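Local coordinates for peptidoglycan-recognition protein (Apis mellifera, PDB 5XZ3) that probably recognises bacterial peptidoglycan in honeybee innate immunity, using a domain of the N-acetylmuramoyl-L-alanine amidase family, at residues A[86-91]-A[101-106]; A[119-124]-A[164-169]; A[146-151]-A[158-163]. All blocks are in the same frame, centred on the assembly; numbering follows the deposited sequence.

Interaction 1 (A[86-91]-A[101-106]); sequences CGWNHE and KSISIA
The indole of Trp88 is met by the outer methyl of Ile103, which comes in at a slant to the ring plane. Two carbons of the six-membered ring take the methyl: Ile103 CD1 is 3.6 Å from Trp88 CZ3 and 4.1 Å from Trp88 CE3. Elsewhere around the same indole, Phe74 makes an edge-to-face ring contact, while Leu127 of helix 118-133 and Leu137 of strand 137-138 add aliphatic neighbours. Trp88 CB leaves the backbone pointing away from the strand. The side chain then turns back: CG lies beside the backbone N and anti to the carbonyl carbon (chi1 -67°), and the six-membered ring ends up nearest Ile103.

The setting is the mixed beta sheet of the peptidoglycan-recognition domain, a member of the N-acetylmuramoyl-L-alanine amidase family. Strand 102-107 is the middle one of five, and residues 86-91 form an irregular loop beyond strand 82-84. Ile103 bonds through its backbone to Tyr33 on strand 31-38, while its CB points toward the loop. With CG1 between the backbone N and the carbonyl carbon (chi1 53°), CD1 is carried to the indole; Ile103 CG2, the other branch, faces the loop backbone, 4.1 Å from Gly87 O. An alanine here would lose both branches and is likely to open a gap beside the six-membered ring of Trp88, leaving the indole freer to shift. Gly87 bends the loop with a positive phi of 79° and is itself tied by a backbone hydrogen bond to Ser73.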
# COMPACT_ATOMS: atom_id res chain seq x y z
N CYS A 86 5.40 1.14 -6.26
CA CYS A 86 6.79 0.72 -6.36
C CYS A 86 7.00 -0.80 -6.12
O CYS A 86 8.10 -1.33 -6.36
CB CYS A 86 7.71 1.64 -5.55
SG CYS A 86 7.46 1.57 -3.79
N GLY A 87 5.94 -1.50 -5.72
CA GLY A 87 5.93 -2.96 -5.68
C GLY A 87 6.63 -3.59 -4.48
O GLY A 87 7.00 -2.88 -3.52
N TRP A 88 6.79 -4.91 -4.53
CA TRP A 88 7.39 -5.68 -3.43
C TRP A 88 8.89 -5.41 -3.26
O TRP A 88 9.41 -5.53 -2.16
CB TRP A 88 7.26 -7.19 -3.69
CG TRP A 88 5.88 -7.78 -3.69
CD1 TRP A 88 5.24 -8.38 -4.74
CD2 TRP A 88 5.00 -7.88 -2.57
NE1 TRP A 88 4.01 -8.84 -4.35
CE2 TRP A 88 3.83 -8.55 -3.02
CE3 TRP A 88 5.07 -7.46 -1.23
CZ2 TRP A 88 2.74 -8.81 -2.18
CZ3 TRP A 88 3.98 -7.73 -0.39
CH2 TRP A 88 2.83 -8.39 -0.88
N ASN A 89 9.58 -5.09 -4.36
CA ASN A 89 11.04 -5.13 -4.37
C ASN A 89 11.78 -3.80 -4.27
O ASN A 89 12.97 -3.81 -4.00
CB ASN A 89 11.56 -5.88 -5.60
CG ASN A 89 11.41 -7.37 -5.46
OD1 ASN A 89 12.15 -8.03 -4.71
ND2 ASN A 89 10.43 -7.90 -6.14
N HIS A 90 11.08 -2.69 -4.50
CA HIS A 90 11.74 -1.38 -4.59
C HIS A 90 11.44 -0.54 -3.36
O HIS A 90 10.28 -0.46 -2.95
CB HIS A 90 11.27 -0.61 -5.82
CG HIS A 90 11.47 -1.34 -7.11
ND1 HIS A 90 10.87 -0.92 -8.28
CD2 HIS A 90 12.15 -2.46 -7.42
CE1 HIS A 90 11.19 -1.74 -9.26
NE2 HIS A 90 11.98 -2.68 -8.77
N GLU A 91 12.47 0.08 -2.78
CA GLU A 91 12.29 0.97 -1.63
C GLU A 91 11.37 2.14 -2.00
O GLU A 91 11.59 2.82 -3.00
CB GLU A 91 13.66 1.46 -1.14
CG GLU A 91 13.62 2.44 0.03
CD GLU A 91 14.95 3.11 0.31
OE1 GLU A 91 16.02 2.47 0.07
OE2 GLU A 91 14.92 4.26 0.80
N LYS A 101 12.59 -0.96 5.34
CA LYS A 101 12.23 -2.17 6.08
C LYS A 101 10.73 -2.46 6.09
O LYS A 101 10.23 -3.14 6.99
CB LYS A 101 12.80 -2.13 7.51
CG LYS A 101 12.43 -0.90 8.35
CD LYS A 101 12.99 -1.06 9.76
CE LYS A 101 12.72 0.17 10.61
NZ LYS A 101 13.45 0.10 11.91
N SER A 102 10.03 -1.95 5.07
CA SER A 102 8.57 -2.10 4.98
C SER A 102 8.10 -1.97 3.54
O SER A 102 8.82 -1.44 2.69
CB SER A 102 7.85 -1.05 5.84
OG SER A 102 8.08 0.27 5.33
N ILE A 103 6.91 -2.47 3.28
CA ILE A 103 6.13 -2.00 2.14
C ILE A 103 5.00 -1.16 2.72
O ILE A 103 4.66 -1.29 3.91
CB ILE A 103 5.59 -3.15 1.27
CG1 ILE A 103 4.82 -4.15 2.12
CG2 ILE A 103 6.73 -3.85 0.48
CD1 ILE A 103 3.58 -4.66 1.41
N SER A 104 4.42 -0.29 1.90
CA SER A 104 3.21 0.41 2.30
C SER A 104 2.02 -0.05 1.48
O SER A 104 2.16 -0.41 0.30
CB SER A 104 3.39 1.92 2.22
OG SER A 104 3.79 2.33 0.91
N ILE A 105 0.85 -0.06 2.12
CA ILE A 105 -0.40 -0.35 1.42
C ILE A 105 -1.26 0.89 1.62
O ILE A 105 -1.62 1.22 2.76
CB ILE A 105 -1.10 -1.61 1.95
CG1 ILE A 105 -0.18 -2.86 1.80
CG2 ILE A 105 -2.45 -1.81 1.24
CD1 ILE A 105 -0.72 -4.17 2.37
N ALA A 106 -1.53 1.59 0.52
CA ALA A 106 -2.23 2.86 0.62
C ALA A 106 -3.64 2.69 0.08
O ALA A 106 -3.85 2.41 -1.10
CB ALA A 106 -1.49 3.98 -0.13

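Interaction 2 (A[119-124]-A[164-169]); sequences KMLNAA and QNWPEW
Trp166 reaches from the tail that follows helix 157-163 to Leu121 and Ala124 on helix 118-133, so the contact fastens the C-terminal tail to a helix packed on the central sheet of the peptidoglycan-recognition fold. Taken in order, Gln164 comes first and lays its CG 3.5 Å above the ring plane of Trp169, over the centre of that face. Trp166 follows, its CB directed toward the helix. Trp166 CZ2 meets both Leu121 CD2 and the backbone Leu121 O, each at 3.6 Å, and Trp166 CH2 is 3.8 Å from Ala124 CB, the methyl approaching obliquely. Val143 of the edge strand 141-145 and His125 also pack on this indole, placing it between helix and sheet. Its polar edge is satisfied by water: Trp166 NE1 donates to a water 3.0 Å away, lying in the ring plane, and the water in turn donates a weak bond to Asn122 OD1. Pro167 and Glu168 touch His125, and Glu168 also bonds through its backbone to Val143. A type I beta turn closes with Trp169 N donating to Trp166 O at 3.0 Å.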
# COMPACT_ATOMS: atom_id res chain seq x y z
N LYS A 119 -14.64 -4.81 0.49
CA LYS A 119 -13.79 -5.20 -0.63
C LYS A 119 -12.39 -4.60 -0.60
O LYS A 119 -11.42 -5.28 -0.96
CB LYS A 119 -14.49 -5.00 -1.98
CG LYS A 119 -14.82 -3.57 -2.37
CD LYS A 119 -15.32 -3.49 -3.82
CE LYS A 119 -16.72 -4.04 -3.96
NZ LYS A 119 -17.00 -4.48 -5.36
N MET A 120 -12.26 -3.35 -0.12
CA MET A 120 -10.95 -2.72 0.08
C MET A 120 -10.12 -3.41 1.18
O MET A 120 -8.96 -3.77 0.94
CB MET A 120 -11.06 -1.23 0.39
CG MET A 120 -11.58 -0.37 -0.75
SD MET A 120 -11.64 1.37 -0.28
CE MET A 120 -9.95 1.86 -0.64
N LEU A 121 -10.71 -3.59 2.37
CA LEU A 121 -10.03 -4.30 3.47
C LEU A 121 -9.62 -5.71 3.09
O LEU A 121 -8.50 -6.14 3.38
CB LEU A 121 -10.92 -4.39 4.71
CG LEU A 121 -10.92 -3.27 5.73
CD1 LEU A 121 -12.01 -3.65 6.71
CD2 LEU A 121 -9.55 -3.14 6.42
N ASN A 122 -10.53 -6.43 2.44
CA ASN A 122 -10.26 -7.82 2.03
C ASN A 122 -9.12 -7.90 1.01
O ASN A 122 -8.28 -8.79 1.12
CB ASN A 122 -11.52 -8.51 1.50
CG ASN A 122 -12.53 -8.81 2.61
OD1 ASN A 122 -12.21 -8.81 3.79
ND2 ASN A 122 -13.76 -9.08 2.21
N ALA A 123 -9.08 -6.97 0.05
CA ALA A 123 -7.94 -6.84 -0.90
C ALA A 123 -6.60 -6.61 -0.20
O ALA A 123 -5.63 -7.29 -0.50
CB ALA A 123 -8.19 -5.75 -1.92
N ALA A 124 -6.54 -5.65 0.72
CA ALA A 124 -5.30 -5.36 1.46
C ALA A 124 -4.88 -6.54 2.31
O ALA A 124 -3.69 -6.87 2.37
CB ALA A 124 -5.44 -4.12 2.32
N GLN A 164 -7.06 -2.93 12.95
CA GLN A 164 -6.85 -3.53 14.28
C GLN A 164 -7.53 -4.90 14.47
O GLN A 164 -7.17 -5.65 15.39
CB GLN A 164 -7.30 -2.58 15.39
CG GLN A 164 -6.36 -1.40 15.57
CD GLN A 164 -6.81 -0.49 16.67
OE1 GLN A 164 -7.68 0.36 16.48
NE2 GLN A 164 -6.24 -0.68 17.86
N ASN A 165 -8.50 -5.22 13.62
CA ASN A 165 -9.12 -6.56 13.63
C ASN A 165 -8.22 -7.64 13.02
O ASN A 165 -8.44 -8.84 13.23
CB ASN A 165 -10.48 -6.54 12.92
CG ASN A 165 -11.50 -5.66 13.63
OD1 ASN A 165 -11.50 -5.55 14.86
ND2 ASN A 165 -12.40 -5.05 12.85
N TRP A 166 -7.21 -7.22 12.28
CA TRP A 166 -6.34 -8.16 11.61
C TRP A 166 -5.39 -8.82 12.58
O TRP A 166 -4.76 -8.12 13.37
CB TRP A 166 -5.52 -7.48 10.54
CG TRP A 166 -6.25 -7.00 9.35
CD1 TRP A 166 -7.52 -7.34 8.92
CD2 TRP A 166 -5.71 -6.14 8.35
NE1 TRP A 166 -7.80 -6.69 7.73
CE2 TRP A 166 -6.71 -5.95 7.36
CE3 TRP A 166 -4.48 -5.47 8.21
CZ2 TRP A 166 -6.50 -5.13 6.24
CZ3 TRP A 166 -4.29 -4.65 7.11
CH2 TRP A 166 -5.29 -4.49 6.13
N PRO A 167 -5.24 -10.16 12.51
CA PRO A 167 -4.34 -10.85 13.43
C PRO A 167 -2.87 -10.43 13.30
O PRO A 167 -2.10 -10.59 14.26
CB PRO A 167 -4.51 -12.32 13.05
CG PRO A 167 -5.84 -12.40 12.36
CD PRO A 167 -5.95 -11.10 11.62
N GLU A 168 -2.49 -9.90 12.14
CA GLU A 168 -1.10 -9.48 11.89
C GLU A 168 -0.83 -8.06 12.43
O GLU A 168 0.33 -7.64 12.52
CB GLU A 168 -0.72 -9.55 10.38
CG GLU A 168 -0.83 -10.93 9.72
CD GLU A 168 -2.25 -11.31 9.28
OE1 GLU A 168 -3.18 -10.52 9.51
OE2 GLU A 168 -2.43 -12.41 8.71
N TRP A 169 -1.90 -7.34 12.80
CA TRP A 169 -1.73 -5.99 13.38
C TRP A 169 -1.06 -6.09 14.76
O TRP A 169 -1.40 -6.98 15.54
CB TRP A 169 -3.07 -5.24 13.47
CG TRP A 169 -2.90 -3.91 14.16
CD1 TRP A 169 -2.40 -2.77 13.62
CD2 TRP A 169 -3.20 -3.62 15.53
NE1 TRP A 169 -2.35 -1.77 14.57
CE2 TRP A 169 -2.83 -2.27 15.75
CE3 TRP A 169 -3.72 -4.36 16.60
CZ2 TRP A 169 -3.01 -1.63 16.99
CZ3 TRP A 169 -3.88 -3.72 17.85
CH2 TRP A 169 -3.52 -2.37 18.02
O HOH W 1 -10.23 -7.78 6.37

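Interaction 3 (A[146-151]-A[158-163]); sequences GKQVIA and ELYKQI
Tyr160 projects from helix 157-163 to Lys147 and Gln148, joining the C-terminal helix of this amidase-family fold to the loop that leaves the sheet's edge strand 141-145. From CB, which points toward the loop, CG stands anti to the backbone N (chi1 -172°), and this carries the phenol to residues 147-148. Lys147 crosses one face of the ring at about a right angle. Its CE is 3.6 Å from the Tyr160 ring centroid and only 13° off the normal, the geometry of a CH-pi contact. Along the ring, Tyr160 CD2 and CE2 are the carbons nearest that methylene, with Lys147 CE 3.6 Å from Tyr160 CE2. The ammonium lies further out, Lys147 NZ being 4.4 Å from the Tyr160 centroid, so the cation-pi interaction is off-centre and the aliphatic part of the lysine carries most of the touch.

On the other ortho carbon next to the hydroxyl, Tyr160 CE1 meets Gln148 OE1 at 3.5 Å. The tip, Tyr160 OH, abuts Gln148 CD at 3.1 Å, with CD at the ring edge, in its plane, and the amide turned 80° against the phenol. No hydrogen bond results, because the angles to OH are poor. The amide is engaged elsewhere: Gln148 OE1 accepts from Gly145 N and Trp169 NE1, and NE2 donates to Val170 O, which fixes the amide against the hydroxyl. Behind it the loop is knitted by Gly146 O, which accepts from both Val149 N and Ile150 N at 3.0 Å each.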
# COMPACT_ATOMS: atom_id res chain seq x y z
N GLY A 146 0.47 3.96 9.74
CA GLY A 146 1.46 5.03 9.71
C GLY A 146 1.54 5.82 11.02
O GLY A 146 2.64 6.15 11.48
N LYS A 147 0.38 6.09 11.61
CA LYS A 147 0.29 6.87 12.86
C LYS A 147 1.01 6.25 14.06
O LYS A 147 1.30 6.95 15.03
CB LYS A 147 -1.16 7.21 13.19
CG LYS A 147 -2.04 6.01 13.50
CD LYS A 147 -3.41 6.51 13.92
CE LYS A 147 -3.80 5.87 15.22
NZ LYS A 147 -4.94 6.59 15.84
N GLN A 148 1.29 4.96 14.00
CA GLN A 148 2.05 4.26 15.05
C GLN A 148 3.55 4.55 15.03
O GLN A 148 4.24 4.30 16.01
CB GLN A 148 1.82 2.73 14.94
CG GLN A 148 0.38 2.35 15.21
CD GLN A 148 0.14 0.85 15.15
OE1 GLN A 148 -0.33 0.34 14.14
NE2 GLN A 148 0.47 0.13 16.24
N VAL A 149 4.07 5.07 13.91
CA VAL A 149 5.52 5.32 13.77
C VAL A 149 5.95 6.73 13.31
O VAL A 149 7.10 7.09 13.51
CB VAL A 149 6.22 4.24 12.90
CG1 VAL A 149 6.24 2.92 13.64
CG2 VAL A 149 5.55 4.08 11.55
N ILE A 150 5.05 7.50 12.68
CA ILE A 150 5.36 8.90 12.30
C ILE A 150 4.25 9.85 12.75
O ILE A 150 3.17 9.39 13.16
CB ILE A 150 5.64 9.06 10.79
CG1 ILE A 150 4.44 8.60 9.95
CG2 ILE A 150 6.93 8.32 10.41
CD1 ILE A 150 4.42 9.12 8.52
N ALA A 151 4.53 11.16 12.68
CA ALA A 151 3.58 12.20 13.09
C ALA A 151 2.54 12.40 11.99
O ALA A 151 2.71 13.21 11.07
CB ALA A 151 4.30 13.51 13.43
N GLU A 158 -10.92 5.75 11.26
CA GLU A 158 -11.94 4.73 10.97
C GLU A 158 -11.28 3.49 10.37
O GLU A 158 -11.52 2.37 10.85
CB GLU A 158 -13.08 5.28 10.10
CG GLU A 158 -14.00 6.27 10.82
CD GLU A 158 -14.53 5.70 12.15
OE1 GLU A 158 -14.31 6.37 13.19
OE2 GLU A 158 -15.10 4.56 12.17
N LEU A 159 -10.43 3.70 9.37
CA LEU A 159 -9.66 2.60 8.76
C LEU A 159 -8.70 1.93 9.74
O LEU A 159 -8.52 0.71 9.72
CB LEU A 159 -8.91 3.06 7.51
CG LEU A 159 -7.86 2.11 6.89
CD1 LEU A 159 -8.49 0.74 6.57
CD2 LEU A 159 -7.27 2.73 5.63
N TYR A 160 -8.05 2.75 10.55
CA TYR A 160 -7.19 2.22 11.62
C TYR A 160 -7.87 1.20 12.52
O TYR A 160 -7.32 0.12 12.78
CB TYR A 160 -6.58 3.35 12.43
CG TYR A 160 -5.55 2.89 13.42
CD1 TYR A 160 -4.30 2.44 12.98
CD2 TYR A 160 -5.83 2.88 14.79
CE1 TYR A 160 -3.35 1.99 13.88
CE2 TYR A 160 -4.87 2.44 15.72
CZ TYR A 160 -3.63 2.01 15.24
OH TYR A 160 -2.67 1.60 16.13
N LYS A 161 -9.07 1.53 13.01
CA LYS A 161 -9.82 0.59 13.84
C LYS A 161 -10.14 -0.69 13.08
O LYS A 161 -10.17 -1.76 13.67
CB LYS A 161 -11.12 1.24 14.36
CG LYS A 161 -10.87 2.23 15.50
CD LYS A 161 -12.13 2.99 15.88
CE LYS A 161 -12.65 3.89 14.76
NZ LYS A 161 -13.94 4.51 15.21
N GLN A 162 -10.32 -0.59 11.76
CA GLN A 162 -10.59 -1.77 10.93
C GLN A 162 -9.39 -2.68 10.82
O GLN A 162 -9.54 -3.90 10.90
CB GLN A 162 -11.02 -1.36 9.53
CG GLN A 162 -12.40 -0.75 9.52
CD GLN A 162 -12.83 -0.39 8.12
OE1 GLN A 162 -13.65 -1.07 7.53
NE2 GLN A 162 -12.27 0.66 7.59
N ILE A 163 -8.19 -2.11 10.66
CA ILE A 163 -6.98 -2.94 10.50
C ILE A 163 -6.61 -3.56 11.85
O ILE A 163 -6.00 -4.63 11.90
CB ILE A 163 -5.77 -2.20 9.85
CG1 ILE A 163 -5.16 -1.17 10.82
CG2 ILE A 163 -6.17 -1.61 8.48
CD1 ILE A 163 -3.81 -0.60 10.45

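Interactions 1 and 2 are buried and mainly apolar, interaction 2 adding a water at the indole N-H, whereas interaction 3 is only partly buried and sets a charged side chain over an aromatic face. The centre of interaction 1 lies about 7 Å from the centre of the chain, those of interactions 2 and 3 about 12 and 13 Å from it. Strand 102-107 and helix 118-133 bring 1 and 2 together: Ile105 CG2 is 3.9 Å from Ala124 CB. The tail of interaction 2 continues directly from helix 157-163 of interaction 3, and Trp169 CZ2 packs 3.4 Å from Tyr160 OH. Interactions 1 and 3 do not touch, their nearest atoms being about 7 Å apart.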